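Local coordinates for protein carbonic anhydrase (Coccomyxa sp. PA, PDB 3UCJ) that probably catalyses the reversible hydration of carbon dioxide to hydrogencarbonate, as a zinc-dependent carbonic anhydrase of the beta class, at residues Glu41-Gly46 and Ser84-Thr89. Numbering follows the deposited sequence.
Sequences EYLYIG and SCLEYT. With AZM (5-acetamido-1,3,4-thiadiazole-2-sulfonamide), chain I.
L43 reaches from its strand to T89 and L86 on one side of helix 80-92. With CG anti to the backbone N (chi1 166°), its branched end is carried to the helix, an apolar filling that suits the buried seam between sheet and helix. Its CB passes T89 OG1; beyond CG the two methyls part, CD1 facing T89 CG2 and CD2 lying 3.6 Å from T89 OG1. CD2 also meets CD1 of L86, likewise a branched apolar residue, at 3.8 Å. A hydroxyl is tolerable against this leucine because T89 OG1 also sits 2.8 Å from C85 O and close to L86 O, a turn back in the helix. Helix 80-92 makes the beta-alpha-beta crossover from strand 65-70 to strand 97-103, and strand 42-47, between those two in the sheet, runs antiparallel to it, the axes of the two short segments approaching to 9.7 Å. Y88 lies on another side of the helix, where one ring face covers an acetazolamide bound apart from the zinc site, its C2 3.2 Å above the ring plane and offset toward the rim. Tyrosine offers a hydroxyl besides: Y88 OH comes within 3.0 Å of the inhibitor's N2. With an alanine here the thiadiazole would probably lose both its aromatic cover and the hydroxyl beside N2. Q38 donates a hydrogen bond to the same molecule.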
# COMPACT_ATOMS: atom_id res chain seq x y z
N GLU A 41 -25.31 -10.06 7.30
CA GLU A 41 -24.67 -11.20 7.88
C GLU A 41 -23.44 -11.69 7.09
O GLU A 41 -22.74 -12.54 7.58
CB GLU A 41 -25.66 -12.37 7.98
CG GLU A 41 -26.69 -12.03 9.10
CD GLU A 41 -27.61 -13.19 9.36
OE1 GLU A 41 -27.85 -13.44 10.59
OE2 GLU A 41 -28.06 -13.82 8.35
N TYR A 42 -23.24 -11.15 5.88
CA TYR A 42 -22.20 -11.68 4.96
C TYR A 42 -21.21 -10.52 4.59
O TYR A 42 -21.65 -9.38 4.44
CB TYR A 42 -22.84 -12.10 3.66
CG TYR A 42 -23.66 -13.37 3.78
CD1 TYR A 42 -23.05 -14.63 3.68
CD2 TYR A 42 -25.04 -13.29 4.05
CE1 TYR A 42 -23.77 -15.81 3.81
CE2 TYR A 42 -25.81 -14.47 4.17
CZ TYR A 42 -25.16 -15.71 4.07
OH TYR A 42 -25.89 -16.83 4.21
N LEU A 43 -19.93 -10.85 4.57
CA LEU A 43 -18.95 -10.06 3.71
C LEU A 43 -18.69 -10.92 2.48
O LEU A 43 -18.43 -12.09 2.63
CB LEU A 43 -17.69 -9.94 4.51
CG LEU A 43 -16.42 -9.44 3.67
CD1 LEU A 43 -16.68 -8.07 3.17
CD2 LEU A 43 -15.22 -9.43 4.58
N TYR A 44 -18.62 -10.31 1.27
CA TYR A 44 -18.25 -11.06 0.10
C TYR A 44 -16.97 -10.31 -0.40
O TYR A 44 -16.96 -9.08 -0.43
CB TYR A 44 -19.33 -10.94 -0.92
CG TYR A 44 -19.02 -11.31 -2.36
CD1 TYR A 44 -19.38 -12.56 -2.87
CD2 TYR A 44 -18.41 -10.37 -3.25
CE1 TYR A 44 -19.15 -12.88 -4.23
CE2 TYR A 44 -18.20 -10.68 -4.55
CZ TYR A 44 -18.56 -11.93 -5.05
OH TYR A 44 -18.28 -12.19 -6.37
N ILE A 45 -15.98 -11.10 -0.74
CA ILE A 45 -14.71 -10.61 -1.39
C ILE A 45 -14.69 -11.35 -2.73
O ILE A 45 -14.65 -12.63 -2.74
CB ILE A 45 -13.55 -11.05 -0.60
CG1 ILE A 45 -13.57 -10.43 0.83
CG2 ILE A 45 -12.19 -10.62 -1.34
CD1 ILE A 45 -12.60 -11.07 1.81
N GLY A 46 -14.76 -10.58 -3.81
CA GLY A 46 -14.85 -11.18 -5.14
C GLY A 46 -14.13 -10.32 -6.13
O GLY A 46 -13.51 -9.31 -5.77
N SER A 84 -9.51 -3.18 5.53
CA SER A 84 -10.53 -2.29 6.16
C SER A 84 -11.95 -2.84 6.03
O SER A 84 -12.75 -2.82 6.97
CB SER A 84 -10.48 -0.87 5.52
OG SER A 84 -9.37 -0.34 6.14
N CYS A 85 -12.28 -3.44 4.90
CA CYS A 85 -13.56 -4.09 4.71
C CYS A 85 -13.65 -5.29 5.65
O CYS A 85 -14.76 -5.51 6.27
CB CYS A 85 -13.69 -4.66 3.30
SG CYS A 85 -13.94 -3.37 2.03
N LEU A 86 -12.58 -6.06 5.74
CA LEU A 86 -12.54 -7.19 6.69
C LEU A 86 -12.69 -6.69 8.14
O LEU A 86 -13.51 -7.25 8.93
CB LEU A 86 -11.23 -7.98 6.54
CG LEU A 86 -11.01 -9.39 7.06
CD1 LEU A 86 -12.20 -10.37 6.66
CD2 LEU A 86 -9.63 -9.85 6.54
N GLU A 87 -11.90 -5.72 8.53
CA GLU A 87 -11.89 -5.28 9.95
C GLU A 87 -13.27 -4.65 10.32
O GLU A 87 -13.88 -5.04 11.36
CB GLU A 87 -10.84 -4.20 10.18
CG GLU A 87 -10.78 -3.77 11.64
CD GLU A 87 -9.69 -2.70 11.87
OE1 GLU A 87 -10.03 -1.55 11.63
OE2 GLU A 87 -8.59 -2.98 12.38
N TYR A 88 -13.80 -3.77 9.48
CA TYR A 88 -15.09 -3.13 9.79
C TYR A 88 -16.25 -4.16 9.95
O TYR A 88 -17.05 -4.08 10.93
CB TYR A 88 -15.45 -2.00 8.81
CG TYR A 88 -16.76 -1.36 9.26
CD1 TYR A 88 -16.79 -0.63 10.44
CD2 TYR A 88 -17.91 -1.54 8.53
CE1 TYR A 88 -18.01 -0.05 10.93
CE2 TYR A 88 -19.13 -0.94 8.96
CZ TYR A 88 -19.13 -0.22 10.22
OH TYR A 88 -20.36 0.34 10.62
N THR A 89 -16.32 -5.11 9.02
CA THR A 89 -17.38 -6.09 9.00
C THR A 89 -17.24 -7.06 10.17
O THR A 89 -18.28 -7.37 10.79
CB THR A 89 -17.51 -6.94 7.70
OG1 THR A 89 -16.25 -7.55 7.46
CG2 THR A 89 -17.94 -5.99 6.53
C1 AZM I . -19.03 2.16 6.91
C2 AZM I . -17.93 2.60 9.02
C3 AZM I . -15.83 3.09 9.97
C4 AZM I . -14.94 3.23 11.18
N1 AZM I . -20.66 2.85 4.87
N2 AZM I . -19.24 2.65 9.14
N3 AZM I . -19.97 2.34 7.88
N4 AZM I . -17.15 2.94 10.10
O1 AZM I . -20.21 0.48 5.43
O2 AZM I . -18.23 1.90 4.72
O3 AZM I . -15.30 3.13 8.86
S1 AZM I . -19.61 1.78 5.33
S2 AZM I . -17.41 2.27 7.44